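Local coordinates for cell wall surface anchor family protein (Streptococcus agalactiae serogroup V, PDB 3PF2) that builds the shaft of the group B Streptococcus type 1 pilus as its major (backbone) pilin, here a calcium-binding C-terminal fragment with two Ig-like domains, at residues 186-191 against 200-205; 217-222 against 232-237; 248-253 against 286-291. All coordinates share one frame; numbering follows the deposited sequence.

Contact 1 (186-191 against 200-205)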
loop_
_atom_site.group_PDB
_atom_site.type_symbol
_atom_site.label_atom_id
_atom_site.label_comp_id
_atom_site.label_asym_id
_atom_site.label_seq_id
_atom_site.Cartn_x
_atom_site.Cartn_y
_atom_site.Cartn_z
ATOM N N PHE A 186 -6.200 -4.170 22.650
ATOM C CA PHE A 186 -5.831 -4.926 23.831
ATOM C C PHE A 186 -6.456 -4.320 25.078
ATOM O O PHE A 186 -6.726 -3.120 25.136
ATOM C CB PHE A 186 -4.318 -4.862 24.042
ATOM C CG PHE A 186 -3.518 -5.378 22.890
ATOM C CD1 PHE A 186 -3.300 -6.741 22.753
ATOM C CD2 PHE A 186 -2.998 -4.501 21.946
ATOM C CE1 PHE A 186 -2.550 -7.245 21.678
ATOM C CE2 PHE A 186 -2.243 -4.985 20.851
ATOM C CZ PHE A 186 -2.021 -6.362 20.724
ATOM N N VAL A 187 -6.617 -5.153 26.098
ATOM C CA VAL A 187 -6.961 -4.663 27.433
ATOM C C VAL A 187 -6.161 -5.439 28.480
ATOM O O VAL A 187 -6.087 -6.684 28.435
ATOM C CB VAL A 187 -8.497 -4.687 27.691
ATOM C CG1 VAL A 187 -9.070 -6.102 27.572
ATOM C CG2 VAL A 187 -8.806 -4.055 29.049
ATOM N N LYS A 188 -5.522 -4.696 29.387
ATOM C CA LYS A 188 -4.670 -5.278 30.421
ATOM C C LYS A 188 -5.483 -5.435 31.699
ATOM O O LYS A 188 -6.101 -4.484 32.154
ATOM C CB LYS A 188 -3.452 -4.389 30.682
ATOM C CG LYS A 188 -2.422 -4.981 31.670
ATOM C CD LYS A 188 -1.693 -6.183 31.070
ATOM C CE LYS A 188 -0.615 -6.740 32.003
ATOM N NZ LYS A 188 -1.191 -7.349 33.250
ATOM N N LYS A 189 -5.480 -6.639 32.253
ATOM C CA LYS A 189 -6.278 -6.944 33.440
ATOM C C LYS A 189 -5.469 -7.760 34.443
ATOM O O LYS A 189 -4.357 -8.204 34.151
ATOM C CB LYS A 189 -7.562 -7.706 33.052
ATOM C CG LYS A 189 -8.528 -6.913 32.161
ATOM C CD LYS A 189 -9.825 -7.693 31.948
ATOM C CE LYS A 189 -10.756 -6.979 30.992
ATOM N NZ LYS A 189 -12.095 -7.668 30.972
ATOM N N ASP A 190 -6.025 -7.942 35.639
ATOM C CA ASP A 190 -5.445 -8.848 36.626
ATOM C C ASP A 190 -5.790 -10.298 36.277
ATOM O O ASP A 190 -6.492 -10.548 35.299
ATOM C CB ASP A 190 -5.936 -8.488 38.040
ATOM C CG ASP A 190 -7.459 -8.624 38.206
ATOM O OD1 ASP A 190 -8.195 -8.785 37.210
ATOM O OD2 ASP A 190 -7.919 -8.575 39.368
ATOM N N SER A 191 -5.340 -11.249 37.089
ATOM C CA SER A 191 -5.416 -12.669 36.722
ATOM C C SER A 191 -6.836 -13.227 36.632
ATOM O O SER A 191 -7.086 -14.173 35.878
ATOM C CB SER A 191 -4.565 -13.532 37.663
ATOM O OG SER A 191 -5.104 -13.541 38.969
ATOM N N ALA A 200 1.260 -1.014 32.307
ATOM C CA ALA A 200 2.035 -2.128 31.761
ATOM C C ALA A 200 2.692 -1.625 30.494
ATOM O O ALA A 200 2.082 -0.859 29.744
ATOM C CB ALA A 200 1.143 -3.336 31.470
ATOM N N GLU A 201 3.946 -2.007 30.272
ATOM C CA GLU A 201 4.651 -1.634 29.054
ATOM C C GLU A 201 5.109 -2.859 28.267
ATOM O O GLU A 201 5.481 -3.891 28.855
ATOM C CB GLU A 201 5.831 -0.690 29.366
ATOM C CG GLU A 201 5.370 0.600 30.056
ATOM C CD GLU A 201 6.482 1.594 30.345
ATOM O OE1 GLU A 201 7.660 1.303 30.063
ATOM O OE2 GLU A 201 6.149 2.680 30.860
ATOM N N PHE A 202 5.060 -2.738 26.932
ATOM C CA PHE A 202 5.376 -3.847 26.033
ATOM C C PHE A 202 6.220 -3.413 24.843
ATOM O O PHE A 202 5.897 -2.421 24.174
ATOM C CB PHE A 202 4.081 -4.503 25.481
ATOM C CG PHE A 202 3.069 -4.846 26.537
ATOM C CD1 PHE A 202 2.982 -6.144 27.046
ATOM C CD2 PHE A 202 2.187 -3.876 27.006
ATOM C CE1 PHE A 202 2.040 -6.464 28.023
ATOM C CE2 PHE A 202 1.256 -4.180 27.996
ATOM C CZ PHE A 202 1.176 -5.481 28.490
ATOM N N ASP A 203 7.278 -4.173 24.559
ATOM C CA ASP A 203 7.955 -4.085 23.261
ATOM C C ASP A 203 7.134 -4.800 22.191
ATOM O O ASP A 203 6.718 -5.944 22.383
ATOM C CB ASP A 203 9.325 -4.758 23.297
ATOM C CG ASP A 203 10.326 -4.039 24.186
ATOM O OD1 ASP A 203 10.110 -2.859 24.551
ATOM O OD2 ASP A 203 11.352 -4.683 24.503
ATOM N N LEU A 204 6.935 -4.140 21.055
ATOM C CA LEU A 204 6.253 -4.768 19.920
ATOM C C LEU A 204 7.264 -5.430 18.991
ATOM O O LEU A 204 8.224 -4.776 18.527
ATOM C CB LEU A 204 5.406 -3.743 19.153
ATOM C CG LEU A 204 4.797 -4.224 17.821
ATOM C CD1 LEU A 204 3.657 -5.240 18.014
ATOM C CD2 LEU A 204 4.325 -3.024 17.000
ATOM N N LEU A 205 7.044 -6.720 18.732
ATOM C CA LEU A 205 7.973 -7.544 17.945
ATOM C C LEU A 205 7.270 -8.252 16.781
ATOM O O LEU A 205 6.079 -8.574 16.851
ATOM C CB LEU A 205 8.604 -8.618 18.842
ATOM C CG LEU A 205 9.185 -8.209 20.205
ATOM C CD1 LEU A 205 9.626 -9.444 20.980
ATOM C CD2 LEU A 205 10.339 -7.227 20.045
#

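Contact 2 (217-222 against 232-237)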
loop_
_atom_site.group_PDB
_atom_site.type_symbol
_atom_site.label_atom_id
_atom_site.label_comp_id
_atom_site.label_asym_id
_atom_site.label_seq_id
_atom_site.Cartn_x
_atom_site.Cartn_y
_atom_site.Cartn_z
ATOM N N ALA A 217 5.530 7.843 9.438
ATOM C CA ALA A 217 4.174 7.443 9.016
ATOM C C ALA A 217 3.419 6.622 10.080
ATOM O O ALA A 217 2.216 6.811 10.287
ATOM C CB ALA A 217 4.236 6.684 7.712
ATOM N N LEU A 218 4.126 5.705 10.742
ATOM C CA LEU A 218 3.515 4.908 11.813
ATOM C C LEU A 218 3.165 5.771 13.019
ATOM O O LEU A 218 2.124 5.570 13.661
ATOM C CB LEU A 218 4.425 3.755 12.228
ATOM C CG LEU A 218 4.111 2.394 11.607
ATOM C CD1 LEU A 218 5.148 1.392 12.070
ATOM C CD2 LEU A 218 2.678 1.921 11.950
ATOM N N ILE A 219 4.027 6.742 13.313
ATOM C CA ILE A 219 3.778 7.694 14.396
ATOM C C ILE A 219 2.475 8.463 14.123
ATOM O O ILE A 219 1.630 8.628 15.011
ATOM C CB ILE A 219 4.985 8.641 14.601
ATOM C CG1 ILE A 219 6.143 7.886 15.271
ATOM C CG2 ILE A 219 4.585 9.862 15.430
ATOM C CD1 ILE A 219 7.497 8.575 15.179
ATOM N N LYS A 220 2.302 8.891 12.874
ATOM C CA LYS A 220 1.114 9.631 12.472
ATOM C C LYS A 220 -0.172 8.804 12.583
ATOM O O LYS A 220 -1.251 9.360 12.750
ATOM C CB LYS A 220 1.300 10.187 11.049
ATOM C CG LYS A 220 0.504 11.447 10.760
ATOM C CD LYS A 220 1.017 12.112 9.483
ATOM C CE LYS A 220 0.206 13.350 9.132
ATOM N NZ LYS A 220 0.485 13.775 7.730
ATOM N N ALA A 221 -0.039 7.475 12.518
ATOM C CA ALA A 221 -1.167 6.541 12.609
ATOM C C ALA A 221 -1.504 6.117 14.047
ATOM O O ALA A 221 -2.544 5.508 14.310
ATOM C CB ALA A 221 -0.875 5.288 11.751
ATOM N N ASN A 222 -0.603 6.420 14.963
ATOM C CA ASN A 222 -0.776 6.059 16.355
ATOM C C ASN A 222 -0.591 7.304 17.215
ATOM O O ASN A 222 0.430 7.459 17.883
ATOM C CB ASN A 222 0.225 4.958 16.733
ATOM C CG ASN A 222 -0.049 3.636 16.007
ATOM O OD1 ASN A 222 -0.730 2.755 16.543
ATOM N ND2 ASN A 222 0.484 3.495 14.787
ATOM N N ALA A 232 7.866 8.386 21.178
ATOM C CA ALA A 232 7.977 7.692 19.901
ATOM C C ALA A 232 8.749 8.537 18.892
ATOM O O ALA A 232 8.312 9.639 18.533
ATOM C CB ALA A 232 6.599 7.369 19.363
ATOM N N VAL A 233 9.895 8.015 18.446
ATOM C CA VAL A 233 10.693 8.650 17.388
ATOM C C VAL A 233 11.214 7.619 16.391
ATOM O O VAL A 233 11.665 6.539 16.786
ATOM C CB VAL A 233 11.926 9.436 17.927
ATOM C CG1 VAL A 233 12.078 10.762 17.161
ATOM C CG2 VAL A 233 11.848 9.682 19.443
ATOM N N THR A 234 11.169 7.983 15.108
ATOM C CA THR A 234 11.641 7.152 13.991
ATOM C C THR A 234 12.993 6.477 14.241
ATOM O O THR A 234 13.941 7.112 14.723
ATOM C CB THR A 234 11.671 7.970 12.676
ATOM O OG1 THR A 234 10.344 8.407 12.373
ATOM C CG2 THR A 234 12.190 7.141 11.498
ATOM N N GLY A 235 13.050 5.180 13.932
ATOM C CA GLY A 235 14.282 4.393 14.011
ATOM C C GLY A 235 14.432 3.622 15.307
ATOM O O GLY A 235 15.306 2.762 15.424
ATOM N N GLN A 236 13.579 3.938 16.280
ATOM C CA GLN A 236 13.616 3.292 17.590
ATOM C C GLN A 236 12.525 2.221 17.711
ATOM O O GLN A 236 11.523 2.291 17.003
ATOM C CB GLN A 236 13.475 4.342 18.707
ATOM C CG GLN A 236 14.637 5.357 18.787
ATOM C CD GLN A 236 16.001 4.693 18.898
ATOM O OE1 GLN A 236 16.853 4.863 18.027
ATOM N NE2 GLN A 236 16.213 3.933 19.965
ATOM N N PRO A 237 12.722 1.227 18.603
ATOM C CA PRO A 237 11.710 0.162 18.717
ATOM C C PRO A 237 10.363 0.698 19.204
ATOM O O PRO A 237 10.318 1.657 19.992
ATOM C CB PRO A 237 12.315 -0.797 19.752
ATOM C CG PRO A 237 13.784 -0.447 19.810
ATOM C CD PRO A 237 13.847 1.013 19.536
#

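Contact 3 (248-253 against 286-291)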
loop_
_atom_site.group_PDB
_atom_site.type_symbol
_atom_site.label_atom_id
_atom_site.label_comp_id
_atom_site.label_asym_id
_atom_site.label_seq_id
_atom_site.Cartn_x
_atom_site.Cartn_y
_atom_site.Cartn_z
ATOM N N PHE A 248 -5.100 -0.415 25.210
ATOM C CA PHE A 248 -4.143 0.126 24.268
ATOM C C PHE A 248 -4.339 -0.539 22.917
ATOM O O PHE A 248 -5.088 -1.513 22.811
ATOM C CB PHE A 248 -2.692 0.035 24.770
ATOM C CG PHE A 248 -2.175 -1.369 24.988
ATOM C CD1 PHE A 248 -1.306 -1.942 24.055
ATOM C CD2 PHE A 248 -2.489 -2.089 26.138
ATOM C CE1 PHE A 248 -0.773 -3.209 24.253
ATOM C CE2 PHE A 248 -1.971 -3.375 26.349
ATOM C CZ PHE A 248 -1.103 -3.934 25.400
ATOM N N GLU A 249 -3.687 0.009 21.900
ATOM C CA GLU A 249 -3.891 -0.435 20.516
ATOM C C GLU A 249 -2.622 -0.261 19.702
ATOM O O GLU A 249 -1.733 0.502 20.076
ATOM C CB GLU A 249 -5.003 0.390 19.848
ATOM C CG GLU A 249 -6.373 0.305 20.524
ATOM C CD GLU A 249 -7.423 1.128 19.823
ATOM O OE1 GLU A 249 -7.065 1.914 18.910
ATOM O OE2 GLU A 249 -8.610 0.978 20.190
ATOM N N ILE A 250 -2.532 -0.984 18.584
ATOM C CA ILE A 250 -1.523 -0.689 17.573
ATOM C C ILE A 250 -2.253 -0.631 16.232
ATOM O O ILE A 250 -3.063 -1.512 15.921
ATOM C CB ILE A 250 -0.353 -1.721 17.580
ATOM C CG1 ILE A 250 0.721 -1.362 16.539
ATOM C CG2 ILE A 250 -0.867 -3.147 17.343
ATOM C CD1 ILE A 250 1.499 -0.081 16.851
ATOM N N LYS A 251 -1.966 0.405 15.450
ATOM C CA LYS A 251 -2.634 0.603 14.164
ATOM C C LYS A 251 -1.627 0.596 13.027
ATOM O O LYS A 251 -0.594 1.270 13.088
ATOM C CB LYS A 251 -3.431 1.918 14.145
ATOM C CG LYS A 251 -4.462 2.033 15.268
ATOM C CD LYS A 251 -5.328 3.279 15.145
ATOM C CE LYS A 251 -6.385 3.101 14.065
ATOM N NZ LYS A 251 -7.486 4.119 14.142
ATOM N N GLY A 252 -1.923 -0.189 12.000
ATOM C CA GLY A 252 -1.145 -0.124 10.773
ATOM C C GLY A 252 -0.069 -1.176 10.598
ATOM O O GLY A 252 0.986 -0.895 10.039
ATOM N N LEU A 253 -0.313 -2.387 11.090
ATOM C CA LEU A 253 0.591 -3.497 10.815
ATOM C C LEU A 253 0.122 -4.384 9.666
ATOM O O LEU A 253 -1.070 -4.673 9.534
ATOM C CB LEU A 253 0.779 -4.373 12.057
ATOM C CG LEU A 253 1.275 -3.652 13.306
ATOM C CD1 LEU A 253 1.203 -4.643 14.477
ATOM C CD2 LEU A 253 2.696 -3.079 13.136
ATOM N N ILE A 286 3.859 -12.572 24.642
ATOM C CA ILE A 286 2.430 -12.678 24.354
ATOM C C ILE A 286 2.228 -12.570 22.849
ATOM O O ILE A 286 2.617 -11.572 22.247
ATOM C CB ILE A 286 1.663 -11.511 25.017
ATOM C CG1 ILE A 286 1.875 -11.534 26.542
ATOM C CG2 ILE A 286 0.168 -11.539 24.611
ATOM C CD1 ILE A 286 2.033 -10.173 27.148
ATOM N N GLU A 287 1.618 -13.582 22.249
ATOM C CA GLU A 287 1.348 -13.542 20.814
ATOM C C GLU A 287 -0.008 -12.909 20.544
ATOM O O GLU A 287 -0.920 -12.993 21.366
ATOM C CB GLU A 287 1.430 -14.948 20.208
ATOM C CG GLU A 287 2.842 -15.520 20.218
ATOM C CD GLU A 287 2.997 -16.805 19.409
ATOM O OE1 GLU A 287 1.994 -17.329 18.869
ATOM O OE2 GLU A 287 4.151 -17.282 19.309
ATOM N N PHE A 288 -0.137 -12.242 19.397
ATOM C CA PHE A 288 -1.451 -11.830 18.907
ATOM C C PHE A 288 -1.463 -11.882 17.399
ATOM O O PHE A 288 -0.409 -11.972 16.784
ATOM C CB PHE A 288 -1.842 -10.424 19.398
ATOM C CG PHE A 288 -0.988 -9.304 18.866
ATOM C CD1 PHE A 288 -1.391 -8.561 17.735
ATOM C CD2 PHE A 288 0.187 -8.938 19.515
ATOM C CE1 PHE A 288 -0.622 -7.482 17.254
ATOM C CE2 PHE A 288 0.974 -7.866 19.043
ATOM C CZ PHE A 288 0.566 -7.129 17.922
ATOM N N THR A 289 -2.652 -11.844 16.801
ATOM C CA THR A 289 -2.721 -11.827 15.345
ATOM C C THR A 289 -3.441 -10.592 14.836
ATOM O O THR A 289 -4.389 -10.110 15.458
ATOM C CB THR A 289 -3.392 -13.072 14.761
ATOM O OG1 THR A 289 -4.676 -13.239 15.360
ATOM C CG2 THR A 289 -2.556 -14.324 15.017
ATOM N N VAL A 290 -2.946 -10.087 13.715
ATOM C CA VAL A 290 -3.587 -9.035 12.953
ATOM C C VAL A 290 -4.247 -9.692 11.746
ATOM O O VAL A 290 -3.594 -10.441 11.006
ATOM C CB VAL A 290 -2.558 -7.990 12.479
ATOM C CG1 VAL A 290 -3.240 -6.954 11.565
ATOM C CG2 VAL A 290 -1.939 -7.296 13.690
ATOM N N SER A 291 -5.547 -9.443 11.590
ATOM C CA SER A 291 -6.356 -10.022 10.509
ATOM C C SER A 291 -7.239 -8.940 9.905
ATOM O O SER A 291 -7.160 -7.780 10.290
ATOM C CB SER A 291 -7.253 -11.123 11.072
ATOM O OG SER A 291 -8.291 -10.560 11.878
#

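Contact 1 (186-191 against 200-205)
The aliphatic part of Lys188 lies against Ala200 and Phe202, and its methylenes do all the touching. Lys188 CE comes within 3.9 Å of Ala200 CB. From the ring's side the meeting is edge-on: Lys188 CD sits 3.9 Å from Phe202 CZ, close to the ring plane, so the face of the phenyl group is not what the lysine uses. With CG anti to the backbone N (chi1 -175°), the chain leaves strand 186-190 toward residues 200-205. Bends at chi2 and chi4 (67°) then carry NZ back alongside its own strand, where Lys188 NZ makes a weak hydrogen bond of 3.4 Å to Lys189 O.

The next shell explains why this lysine can end in a buried place. Its NZ is joined covalently to Asn316 CG, an intramolecular isopeptide bond between strand 178-190 and its parallel neighbour 312-316. Glu272, on strand 266-274, touches both Lys188 and Phe202; an acidic residue beside the linked lysine and asparagine is a recurring feature of pilin isopeptide sites. The ring of Phe248 meets that of Phe202.

Once NZ belongs to an amide it no longer carries the lysine charge, which probably makes its burial less costly. The contact thus sets hydrocarbon against the lysine chain that leads to a covalent cross-link, which probably helps the pilus shaft resist pulling and proteolysis.

Contact 2 (217-222 against 232-237)
Ile219 points from the short helix 216-221 straight at the loop 232-237, and every touch across the contact is made by its longer branch, CG1 and CD1. CG1 lies beside the backbone N (chi1 -73°), and the chain beyond it is extended, which sends CD1 out past Ala232 toward the backbone that follows. Ile219 CG1 lies 4.1 Å from Ala232 CB. Further out, the branch rests on main chain: Ile219 CD1 is 3.6 Å from Ala232 O and 3.7 Å from Thr234 N. Thr234 OG1 lies 4.0 Å from Ile219 CD1. That hydroxyl has its polar partner in Asp216, at the start of the same helix, so it meets the isoleucine only as a neighbour. Trp214 touches both Ile219 and Ala232, and its backbone is hydrogen-bonded to Gly235 and Gln236.

Just beyond the helix, Asn222 folds back so that Asn222 ND2 bonds to Leu218 O at 2.9 Å, with an almost straight N-H...O angle of 177°. The acceptor lies in the amide plane of the asparagine. OD1 takes Lys251 N, so both ends of the amide are engaged and its rotation is fixed.

Residues 233-236 form a type II beta turn, closed by a bond from Gln236 N to Val233 O, with Gly235 at the third position, where phi is positive. The arrangement is a turn packed on a short surface helix, within the long connection between strands 201-206 and 239-241 of the prealbumin-like domain.

Contact 3 (248-253 against 286-291)
The ring of Phe288 is met at its edge by Leu253, whose CD1 lies near the ring plane, 4.3 Å from Phe288 CZ. Ile250 CG2 is also 4.3 Å from Phe288 CZ but comes from an oblique direction, so the far end of the phenyl group is received by two branched side chains of strand 248-253. The ring of Phe186 meets Phe288 edge-to-face, and Leu204 touches Phe288 as well.

Beside the ring, Val290 and Leu253 meet with their side chains at about a right angle. Val290 CG2 is 4.2 Å from Leu253 CD1, while Val290 CG1, anti to the backbone N (chi1 175°), turns to Leu253 O at 3.7 Å. One valine thereby covers both the side chain and the carbonyl of the leucine. Tyr268, from the strand next to 286-290, touches both residues.

The axes of the two strand segments approach to 9.7 Å, with a signed crossing angle of -60°. They belong to different sheets: 248-253 pairs with 178-190, and 286-290 with 266-274. The contact is therefore made across a sandwich. On strand 248-253, a G1 beta bulge sets Gly252 and Leu253 opposite the single residue Gly182. The positive phi of Gly252 (99°) goes with it, and Leu253, which follows the glycine, points toward residues 286-291.

All four touching residues are buried, and their side chains offer one another only carbon. Cohesion here rests on dispersion and on exclusion of water.

Overall arrangement
All three contacts lie in the prealbumin-like domain. Contacts 1 and 3 are buried, with centres about 11 Å apart, and form one continuous core: both reach from the sheet holding strands 178-190 and 247-253 to the sheet holding 201-206 and 286-290, and the aromatic rings of one pack on those of the other. Their chemistry differs, since contact 1 encloses a lysine spent in a covalent link, whereas contact 3 is almost wholly hydrocarbon, with one carbonyl taking part. Contact 2 is a surface contact between a short helix and a loop, apolar chiefly through one isoleucine, with the hydrogen bonds lying within or beside the two segments. Asn222 connects it to contact 3 by bonding strand 247-253.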